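Long-range contact in basic helix-loop-helix, putative, expressed (Oryza sativa subsp. japonica, PDB 5LW0), which binds ADP-ribose through its macrodomain and probably takes part in ADP-ribosylation-dependent signalling linked to DNA interstrand crosslink repair: residues D32-S44 against G119-W131. Sequence-based numbering, arbitrary orientation. Where two conformers were deposited one is given.
Sequences DISSRTLAFPSIS and GLRCNVIANAANW. With AR6 ([(2R,3S,4R,5R)-5-(6-aminopurin-9-yl)-3,4-dihydroxy-oxolan-2-yl]methyl [hydroxy-[[(2R,3S,4R,5S)-3,4,5-trihydroxyoxolan-2-yl]methoxy]phosphoryl] hydrogen phosphate), chain C.
N123 plugs the hollow of the short turn ahead of strand 37-40: its backbone N donates to S34 O (3.0 Å), its OD1 lies 3.0 Å from S34 OG in the conformer given, and its ND2 abuts S35 CA. R121 NE donates to N123 OD1 at 2.6 Å, a short but bent bond (136°), its extended chain running alongside S34 CB. With an alanine at N123 the amide is gone, which would probably leave R121 NE without this acceptor and open a gap beside S34 and S35. Further on the strands pair in parallel, with A39 N bonded to V124 O and A39 O taking A126 N at 2.9 Å. On one face of the sheet, with CG anti to the backbone N (chi1 171°), L38 sends its CD1 branch across to V124 CG1, 3.7 Å away. Beyond it the small A126 CB fits between F40 CB and P41 CD, while helix 208-230 covers that face, L222 on A126 and F223 and F226 on L38. On the other face C122 SG, in the conformer given, fills the notch between T37 CG2 (3.6 Å) and A39 CB. Where the strands end, I43 CD1 butts against A128 CB and the chains spread around ADP-ribose: S44 N donates to phosphate oxygen O2B, and N130 ND2 to ribose O2D, almost straight at 175°. Two central parallel strands whose C-terminal ends cradle the ligand are characteristic of the macrodomain fold.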
ATOM      1  N   ASP A  32       5.650   3.181  19.845  1.00 33.59           N
ATOM      2  CA  ASP A  32       5.483   4.491  19.274  1.00 28.60           C
ATOM      3  C   ASP A  32       4.453   4.386  18.106  1.00 22.31           C
ATOM      4  O   ASP A  32       4.380   3.384  17.414  1.00 22.68           O
ATOM      5  CB  ASP A  32       6.823   5.003  18.744  1.00 35.01           C
ATOM      6  CG  ASP A  32       6.734   6.421  18.207  1.00 41.19           C
ATOM      7  OD1 ASP A  32       6.659   7.364  19.025  1.00 53.17           O
ATOM      8  OD2 ASP A  32       6.730   6.602  16.973  1.00 37.91           O
ATOM      9  N   ILE A  33       3.728   5.461  17.904  1.00 19.84           N
ATOM     10  CA  ILE A  33       2.748   5.557  16.827  1.00 20.13           C
ATOM     11  C   ILE A  33       3.345   5.219  15.466  1.00 17.69           C
ATOM     12  O   ILE A  33       2.655   4.586  14.641  1.00 17.32           O
ATOM     13  CB  ILE A  33       2.050   6.960  16.799  1.00 21.95           C
ATOM     14  CG1 ILE A  33       0.883   6.972  15.787  1.00 22.68           C
ATOM     15  CG2 ILE A  33       3.018   8.062  16.512  1.00 22.47           C
ATOM     16  CD1 ILE A  33      -0.186   5.996  16.108  1.00 23.40           C
ATOM     17  N   SER A  34       4.568   5.633  15.168  1.00 18.84           N
ATOM     18  CA  SER A  34       5.168   5.365  13.852  0.50 18.58           C
ATOM     19  C   SER A  34       5.312   3.893  13.597  1.00 18.49           C
ATOM     20  O   SER A  34       5.150   3.438  12.481  1.00 18.91           O
ATOM     21  CB  SER A  34       6.542   6.034  13.721  0.50 20.99           C
ATOM     22  OG  SER A  34       7.501   5.349  14.481  0.50 18.93           O
ATOM     23  N   SER A  35       5.503   3.122  14.666  1.00 18.78           N
ATOM     24  CA  SER A  35       5.640   1.678  14.546  0.70 19.73           C
ATOM     25  C   SER A  35       4.300   1.008  14.290  1.00 20.17           C
ATOM     26  O   SER A  35       4.263  -0.164  13.910  1.00 25.54           O
ATOM     27  CB  SER A  35       6.326   1.067  15.804  0.70 18.61           C
ATOM     28  OG  SER A  35       5.418   0.940  16.861  0.70 18.31           O
ATOM     29  N   ARG A  36       3.194   1.750  14.507  1.00 16.82           N
ATOM     30  CA  ARG A  36       1.890   1.222  14.325  1.00 16.27           C
ATOM     31  C   ARG A  36       1.120   1.952  13.223  1.00 15.65           C
ATOM     32  O   ARG A  36      -0.060   1.924  13.197  1.00 15.36           O
ATOM     33  CB  ARG A  36       1.107   1.309  15.656  1.00 19.49           C
ATOM     34  CG  ARG A  36       1.667   0.377  16.745  1.00 23.07           C
ATOM     35  CD  ARG A  36       0.999   0.544  18.089  1.00 24.31           C
ATOM     36  NE  ARG A  36       1.270   1.836  18.714  1.00 26.88           N
ATOM     37  CZ  ARG A  36       0.414   2.839  18.838  1.00 27.90           C
ATOM     38  NH1 ARG A  36      -0.817   2.763  18.361  1.00 29.61           N
ATOM     39  NH2 ARG A  36       0.810   3.970  19.434  1.00 36.25           N
ATOM     40  N   THR A  37       1.873   2.514  12.270  1.00 14.10           N
ATOM     41  CA  THR A  37       1.330   3.221  11.167  1.00 13.93           C
ATOM     42  C   THR A  37       1.783   2.580   9.857  1.00 14.85           C
ATOM     43  O   THR A  37       2.967   2.326   9.656  1.00 15.87           O
ATOM     44  CB  THR A  37       1.761   4.712  11.140  1.00 15.77           C
ATOM     45  OG1 THR A  37       1.403   5.381  12.363  1.00 15.54           O
ATOM     46  CG2 THR A  37       1.068   5.448   9.978  1.00 15.80           C
ATOM     47  N   LEU A  38       0.801   2.335   8.998  1.00 12.84           N
ATOM     48  CA  LEU A  38       1.028   1.861   7.642  1.00 12.02           C
ATOM     49  C   LEU A  38       0.658   2.955   6.655  1.00 12.08           C
ATOM     50  O   LEU A  38      -0.450   3.465   6.719  1.00 13.55           O
ATOM     51  CB  LEU A  38       0.087   0.649   7.336  1.00 11.95           C
ATOM     52  CG  LEU A  38       0.074   0.185   5.880  1.00 11.97           C
ATOM     53  CD1 LEU A  38       1.407  -0.422   5.511  1.00 13.25           C
ATOM     54  CD2 LEU A  38      -1.052  -0.821   5.675  1.00 12.96           C
ATOM     55  N   ALA A  39       1.575   3.315   5.800  1.00 11.76           N
ATOM     56  CA  ALA A  39       1.255   4.168   4.634  1.00 13.11           C
ATOM     57  C   ALA A  39       1.119   3.256   3.432  1.00 12.52           C
ATOM     58  O   ALA A  39       2.004   2.398   3.170  1.00 12.16           O
ATOM     59  CB  ALA A  39       2.326   5.192   4.404  1.00 13.66           C
ATOM     60  N   PHE A  40       0.106   3.472   2.651  1.00 12.90           N
ATOM     61  CA  PHE A  40      -0.104   2.693   1.471  1.00 11.99           C
ATOM     62  C   PHE A  40      -0.581   3.563   0.335  1.00 13.06           C
ATOM     63  O   PHE A  40      -1.349   4.529   0.538  1.00 13.48           O
ATOM     64  CB  PHE A  40      -1.109   1.523   1.711  1.00 11.28           C
ATOM     65  CG  PHE A  40      -2.461   1.955   2.069  1.00 11.87           C
ATOM     66  CD1 PHE A  40      -2.744   2.334   3.348  1.00 12.28           C
ATOM     67  CD2 PHE A  40      -3.526   1.899   1.123  1.00 12.77           C
ATOM     68  CE1 PHE A  40      -4.047   2.714   3.706  1.00 13.61           C
ATOM     69  CE2 PHE A  40      -4.825   2.247   1.465  1.00 13.31           C
ATOM     70  CZ  PHE A  40      -5.096   2.637   2.772  1.00 13.54           C
ATOM     71  N   PRO A  41      -0.221   3.191  -0.907  1.00 13.26           N
ATOM     72  CA  PRO A  41      -0.771   3.846  -2.071  1.00 14.74           C
ATOM     73  C   PRO A  41      -2.030   3.137  -2.565  1.00 13.99           C
ATOM     74  O   PRO A  41      -2.333   2.012  -2.115  1.00 15.21           O
ATOM     75  CB  PRO A  41       0.334   3.639  -3.086  1.00 16.62           C
ATOM     76  CG  PRO A  41       0.805   2.272  -2.789  1.00 15.85           C
ATOM     77  CD  PRO A  41       0.663   2.094  -1.276  1.00 14.61           C
ATOM     78  N   SER A  42      -2.718   3.748  -3.527  1.00 12.92           N
ATOM     79  CA  SER A  42      -3.897   3.151  -4.099  1.00 14.51           C
ATOM     80  C   SER A  42      -3.493   2.021  -5.049  1.00 16.32           C
ATOM     81  O   SER A  42      -2.994   2.248  -6.143  1.00 19.99           O
ATOM     82  CB  SER A  42      -4.686   4.180  -4.818  1.00 14.84           C
ATOM     83  OG  SER A  42      -5.824   3.621  -5.475  1.00 14.53           O
ATOM     84  N   ILE A  43      -3.692   0.821  -4.621  1.00 13.39           N
ATOM     85  CA  ILE A  43      -3.334  -0.339  -5.428  1.00 14.34           C
ATOM     86  C   ILE A  43      -4.178  -0.487  -6.669  1.00 13.37           C
ATOM     87  O   ILE A  43      -5.386  -0.268  -6.627  1.00 13.98           O
ATOM     88  CB  ILE A  43      -3.546  -1.637  -4.571  1.00 14.96           C
ATOM     89  CG1 ILE A  43      -2.757  -1.577  -3.249  1.00 16.42           C
ATOM     90  CG2 ILE A  43      -3.196  -2.890  -5.366  1.00 17.10           C
ATOM     91  CD1 ILE A  43      -1.257  -1.342  -3.400  1.00 17.43           C
ATOM     92  N   SER A  44      -3.498  -0.720  -7.794  1.00 16.35           N
ATOM     93  CA  SER A  44      -4.134  -1.081  -9.111  1.00 14.82           C
ATOM     94  C   SER A  44      -4.672   0.119  -9.903  1.00 16.91           C
ATOM     95  O   SER A  44      -5.118  -0.071 -11.001  1.00 16.82           O
ATOM     96  CB  SER A  44      -5.265  -2.137  -8.952  1.00 16.61           C
ATOM     97  OG  SER A  44      -4.749  -3.394  -8.589  1.00 17.42           O
ATOM     98  N   GLY A 119       7.083  15.099   6.911  1.00 16.62           N
ATOM     99  CA  GLY A 119       7.013  15.350   8.306  1.00 17.76           C
ATOM    100  C   GLY A 119       6.197  14.330   9.083  1.00 17.71           C
ATOM    101  O   GLY A 119       5.729  14.602  10.170  1.00 18.52           O
ATOM    102  N   LEU A 120       5.962  13.177   8.473  1.00 16.34           N
ATOM    103  CA  LEU A 120       5.102  12.151   9.088  1.00 16.13           C
ATOM    104  C   LEU A 120       5.854  10.856   9.119  1.00 22.89           C
ATOM    105  O   LEU A 120       6.006  10.246   8.080  1.00 29.72           O
ATOM    106  CB  LEU A 120       3.825  11.998   8.278  1.00 18.86           C
ATOM    107  CG  LEU A 120       2.730  11.015   8.795  1.00 19.46           C
ATOM    108  CD1 LEU A 120       1.980  11.579   9.949  1.00 21.56           C
ATOM    109  CD2 LEU A 120       1.740  10.658   7.683  1.00 24.00           C
ATOM    110  N   ARG A 121       6.239  10.375  10.272  1.00 23.22           N
ATOM    111  CA  ARG A 121       6.964   9.068  10.237  1.00 28.44           C
ATOM    112  C   ARG A 121       6.022   7.909  10.252  1.00 20.47           C
ATOM    113  O   ARG A 121       5.057   7.830  11.075  1.00 21.58           O
ATOM    114  CB  ARG A 121       8.128   8.857  11.263  1.00 32.56           C
ATOM    115  CG  ARG A 121       8.999   7.526  11.021  1.00 34.96           C
ATOM    116  CD  ARG A 121       9.989   7.231  12.216  1.00 38.49           C
ATOM    117  NE  ARG A 121      10.467   5.815  12.184  1.00 40.35           N
ATOM    118  CZ  ARG A 121      11.563   5.331  12.794  1.00 40.48           C
ATOM    119  NH1 ARG A 121      12.351   6.155  13.499  1.00 42.84           N
ATOM    120  NH2 ARG A 121      11.922   3.992  12.638  1.00 27.68           N
ATOM    121  N   CYS A 122       6.265   7.079   9.283  1.00 23.22           N
ATOM    122  CA  CYS A 122       5.499   5.800   9.078  0.70 20.00           C
ATOM    123  C   CYS A 122       6.517   4.716   8.884  1.00 19.80           C
ATOM    124  O   CYS A 122       7.217   4.682   7.882  1.00 20.04           O
ATOM    125  CB  CYS A 122       4.485   5.779   7.851  0.70 21.39           C
ATOM    126  SG  CYS A 122       3.361   7.207   7.752  0.70 20.41           S
ATOM    127  N   ASN A 123       6.503   3.725   9.781  1.00 16.60           N
ATOM    128  CA  ASN A 123       7.557   2.661   9.751  1.00 16.68           C
ATOM    129  C   ASN A 123       7.270   1.569   8.725  1.00 15.51           C
ATOM    130  O   ASN A 123       8.165   0.846   8.310  1.00 15.07           O
ATOM    131  CB  ASN A 123       7.735   1.997  11.109  1.00 17.95           C
ATOM    132  CG  ASN A 123       8.411   2.881  12.132  1.00 21.07           C
ATOM    133  OD1 ASN A 123       8.490   4.076  11.991  1.00 21.08           O
ATOM    134  ND2 ASN A 123       8.817   2.263  13.226  1.00 22.31           N
ATOM    135  N   VAL A 124       6.000   1.369   8.358  1.00 14.70           N
ATOM    136  CA  VAL A 124       5.675   0.327   7.415  1.00 13.73           C
ATOM    137  C   VAL A 124       5.073   0.978   6.193  1.00 13.31           C
ATOM    138  O   VAL A 124       4.153   1.781   6.303  1.00 13.52           O
ATOM    139  CB  VAL A 124       4.692  -0.705   8.001  1.00 14.38           C
ATOM    140  CG1 VAL A 124       4.454  -1.836   7.011  1.00 14.68           C
ATOM    141  CG2 VAL A 124       5.192  -1.227   9.341  1.00 16.79           C
ATOM    142  N   ILE A 125       5.574   0.622   5.001  1.00 13.15           N
ATOM    143  CA  ILE A 125       4.936   1.108   3.780  1.00 13.74           C
ATOM    144  C   ILE A 125       4.562  -0.038   2.860  1.00 13.54           C
ATOM    145  O   ILE A 125       5.177  -1.105   2.883  1.00 15.20           O
ATOM    146  CB  ILE A 125       5.794   2.138   3.032  1.00 15.54           C
ATOM    147  CG1 ILE A 125       7.022   1.511   2.496  1.00 19.14           C
ATOM    148  CG2 ILE A 125       6.134   3.353   3.923  1.00 17.40           C
ATOM    149  CD1 ILE A 125       7.840   2.462   1.619  1.00 22.31           C
ATOM    150  N   ALA A 126       3.476   0.148   2.114  1.00 13.18           N
ATOM    151  CA  ALA A 126       3.059  -0.839   1.094  1.00 13.79           C
ATOM    152  C   ALA A 126       3.544  -0.466  -0.280  1.00 13.86           C
ATOM    153  O   ALA A 126       3.631   0.727  -0.621  1.00 15.03           O
ATOM    154  CB  ALA A 126       1.564  -0.930   1.085  1.00 14.17           C
ATOM    155  N   ASN A 127       3.814  -1.477  -1.081  1.00 14.10           N
ATOM    156  CA  ASN A 127       4.230  -1.330  -2.452  1.00 14.25           C
ATOM    157  C   ASN A 127       3.237  -1.972  -3.401  1.00 14.86           C
ATOM    158  O   ASN A 127       2.728  -3.044  -3.133  1.00 15.60           O
ATOM    159  CB  ASN A 127       5.575  -1.964  -2.591  1.00 15.35           C
ATOM    160  CG  ASN A 127       6.086  -1.910  -4.009  1.00 16.50           C
ATOM    161  OD1 ASN A 127       5.868  -0.917  -4.707  1.00 16.74           O
ATOM    162  ND2 ASN A 127       6.789  -2.967  -4.433  1.00 15.99           N
ATOM    163  N   ALA A 128       2.902  -1.300  -4.513  1.00 14.52           N
ATOM    164  CA  ALA A 128       2.112  -1.892  -5.524  1.00 14.78           C
ATOM    165  C   ALA A 128       3.054  -2.637  -6.472  1.00 15.35           C
ATOM    166  O   ALA A 128       3.616  -2.078  -7.392  1.00 16.07           O
ATOM    167  CB  ALA A 128       1.282  -0.847  -6.246  1.00 16.66           C
ATOM    168  N   ALA A 129       3.178  -3.910  -6.204  1.00 14.82           N
ATOM    169  CA  ALA A 129       4.224  -4.727  -6.801  1.00 16.25           C
ATOM    170  C   ALA A 129       3.798  -5.276  -8.113  1.00 16.48           C
ATOM    171  O   ALA A 129       2.628  -5.224  -8.502  1.00 15.79           O
ATOM    172  CB  ALA A 129       4.565  -5.871  -5.817  1.00 16.71           C
ATOM    173  N   ASN A 130       4.759  -5.921  -8.819  1.00 17.33           N
ATOM    174  CA  ASN A 130       4.416  -6.847  -9.910  1.00 18.67           C
ATOM    175  C   ASN A 130       4.593  -8.323  -9.473  1.00 17.51           C
ATOM    176  O   ASN A 130       5.169  -8.596  -8.420  1.00 18.07           O
ATOM    177  CB  ASN A 130       5.263  -6.525 -11.161  1.00 20.13           C
ATOM    178  CG  ASN A 130       6.734  -6.619 -10.892  1.00 21.98           C
ATOM    179  OD1 ASN A 130       7.246  -7.698 -10.606  1.00 21.71           O
ATOM    180  ND2 ASN A 130       7.423  -5.473 -10.894  1.00 24.26           N
ATOM    181  N   TRP A 131       4.082  -9.244 -10.264  1.00 16.74           N
ATOM    182  CA  TRP A 131       3.940 -10.617  -9.780  1.00 15.27           C
ATOM    183  C   TRP A 131       5.273 -11.297  -9.553  1.00 14.98           C
ATOM    184  O   TRP A 131       5.372 -12.244  -8.799  1.00 15.45           O
ATOM    185  CB  TRP A 131       3.022 -11.437 -10.683  1.00 16.91           C
ATOM    186  CG  TRP A 131       3.601 -11.886 -12.029  1.00 18.39           C
ATOM    187  CD1 TRP A 131       3.449 -11.278 -13.229  1.00 21.25           C
ATOM    188  CD2 TRP A 131       4.295 -13.130 -12.297  1.00 18.17           C
ATOM    189  NE1 TRP A 131       4.022 -12.055 -14.223  1.00 21.62           N
ATOM    190  CE2 TRP A 131       4.517 -13.198 -13.673  1.00 18.64           C
ATOM    191  CE3 TRP A 131       4.684 -14.209 -11.501  1.00 21.70           C
ATOM    192  CZ2 TRP A 131       5.220 -14.253 -14.267  1.00 18.80           C
ATOM    193  CZ3 TRP A 131       5.372 -15.258 -12.087  1.00 20.96           C
ATOM    194  CH2 TRP A 131       5.657 -15.252 -13.454  1.00 20.28           C
TER
HETATM  195  N1  AR6 C 301       4.449   7.966  -3.614  1.00 16.95           N
HETATM  196  C2  AR6 C 301       3.121   7.823  -3.420  1.00 18.03           C
HETATM  197  N3  AR6 C 301       2.279   7.396  -4.341  1.00 18.91           N
HETATM  198  C4  AR6 C 301       2.731   7.062  -5.590  1.00 21.42           C
HETATM  199  C5  AR6 C 301       4.126   7.143  -5.896  1.00 22.40           C
HETATM  200  C6  AR6 C 301       5.011   7.621  -4.821  1.00 18.89           C
HETATM  201  N6  AR6 C 301       6.309   7.726  -4.974  1.00 19.77           N
HETATM  202  N7  AR6 C 301       4.280   6.726  -7.240  1.00 22.08           N
HETATM  203  C8  AR6 C 301       3.050   6.366  -7.671  1.00 20.80           C
HETATM  204  N9  AR6 C 301       2.105   6.556  -6.679  1.00 21.22           N
HETATM  205  PA  AR6 C 301       1.110   2.133  -9.568  1.00 20.24           P
HETATM  206  PB  AR6 C 301      -0.616  -0.272  -9.905  1.00 19.39           P
HETATM  207  C1' AR6 C 301       0.702   6.203  -6.681  1.00 20.94           C
HETATM  208  O1A AR6 C 301       0.995   2.349 -11.091  1.00 22.58           O
HETATM  209  O1B AR6 C 301      -1.667   0.474 -10.691  1.00 17.94           O
HETATM  210  C1D AR6 C 301       4.274  -1.002 -11.021  1.00 39.55           C
HETATM  211  O1D AR6 C 301       5.370  -0.369 -11.646  1.00 39.06           O
HETATM  212  C2' AR6 C 301      -0.077   6.379  -7.979  1.00 19.81           C
HETATM  213  O2' AR6 C 301      -0.398   7.774  -8.267  1.00 21.13           O
HETATM  214  O2A AR6 C 301       2.434   2.225  -8.910  1.00 20.34           O
HETATM  215  O2B AR6 C 301      -1.029  -1.267  -8.862  1.00 18.03           O
HETATM  216  C2D AR6 C 301       4.582  -2.521 -10.865  1.00 39.83           C
HETATM  217  O2D AR6 C 301       5.838  -2.891 -11.566  1.00 34.94           O
HETATM  218  C3' AR6 C 301      -1.256   5.472  -7.728  1.00 22.37           C
HETATM  219  O3' AR6 C 301      -2.311   6.146  -6.989  1.00 21.52           O
HETATM  220  O3A AR6 C 301       0.441   0.704  -9.162  1.00 19.65           O
HETATM  221  C3D AR6 C 301       3.383  -3.226 -11.434  1.00 33.63           C
HETATM  222  O3D AR6 C 301       3.815  -3.780 -12.710  1.00 46.89           O
HETATM  223  C4' AR6 C 301      -0.666   4.337  -6.870  1.00 20.37           C
HETATM  224  O4' AR6 C 301       0.608   4.768  -6.449  1.00 21.19           O
HETATM  225  C4D AR6 C 301       2.318  -2.122 -11.639  1.00 30.38           C
HETATM  226  O4D AR6 C 301       3.002  -0.851 -11.737  1.00 29.21           O
HETATM  227  C5' AR6 C 301      -0.521   3.028  -7.605  1.00 22.56           C
HETATM  228  O5' AR6 C 301       0.064   3.212  -8.909  1.00 21.21           O
HETATM  229  C5D AR6 C 301       1.325  -1.960 -10.492  1.00 22.87           C
HETATM  230  O5D AR6 C 301       0.318  -1.043 -10.975  1.00 20.97           O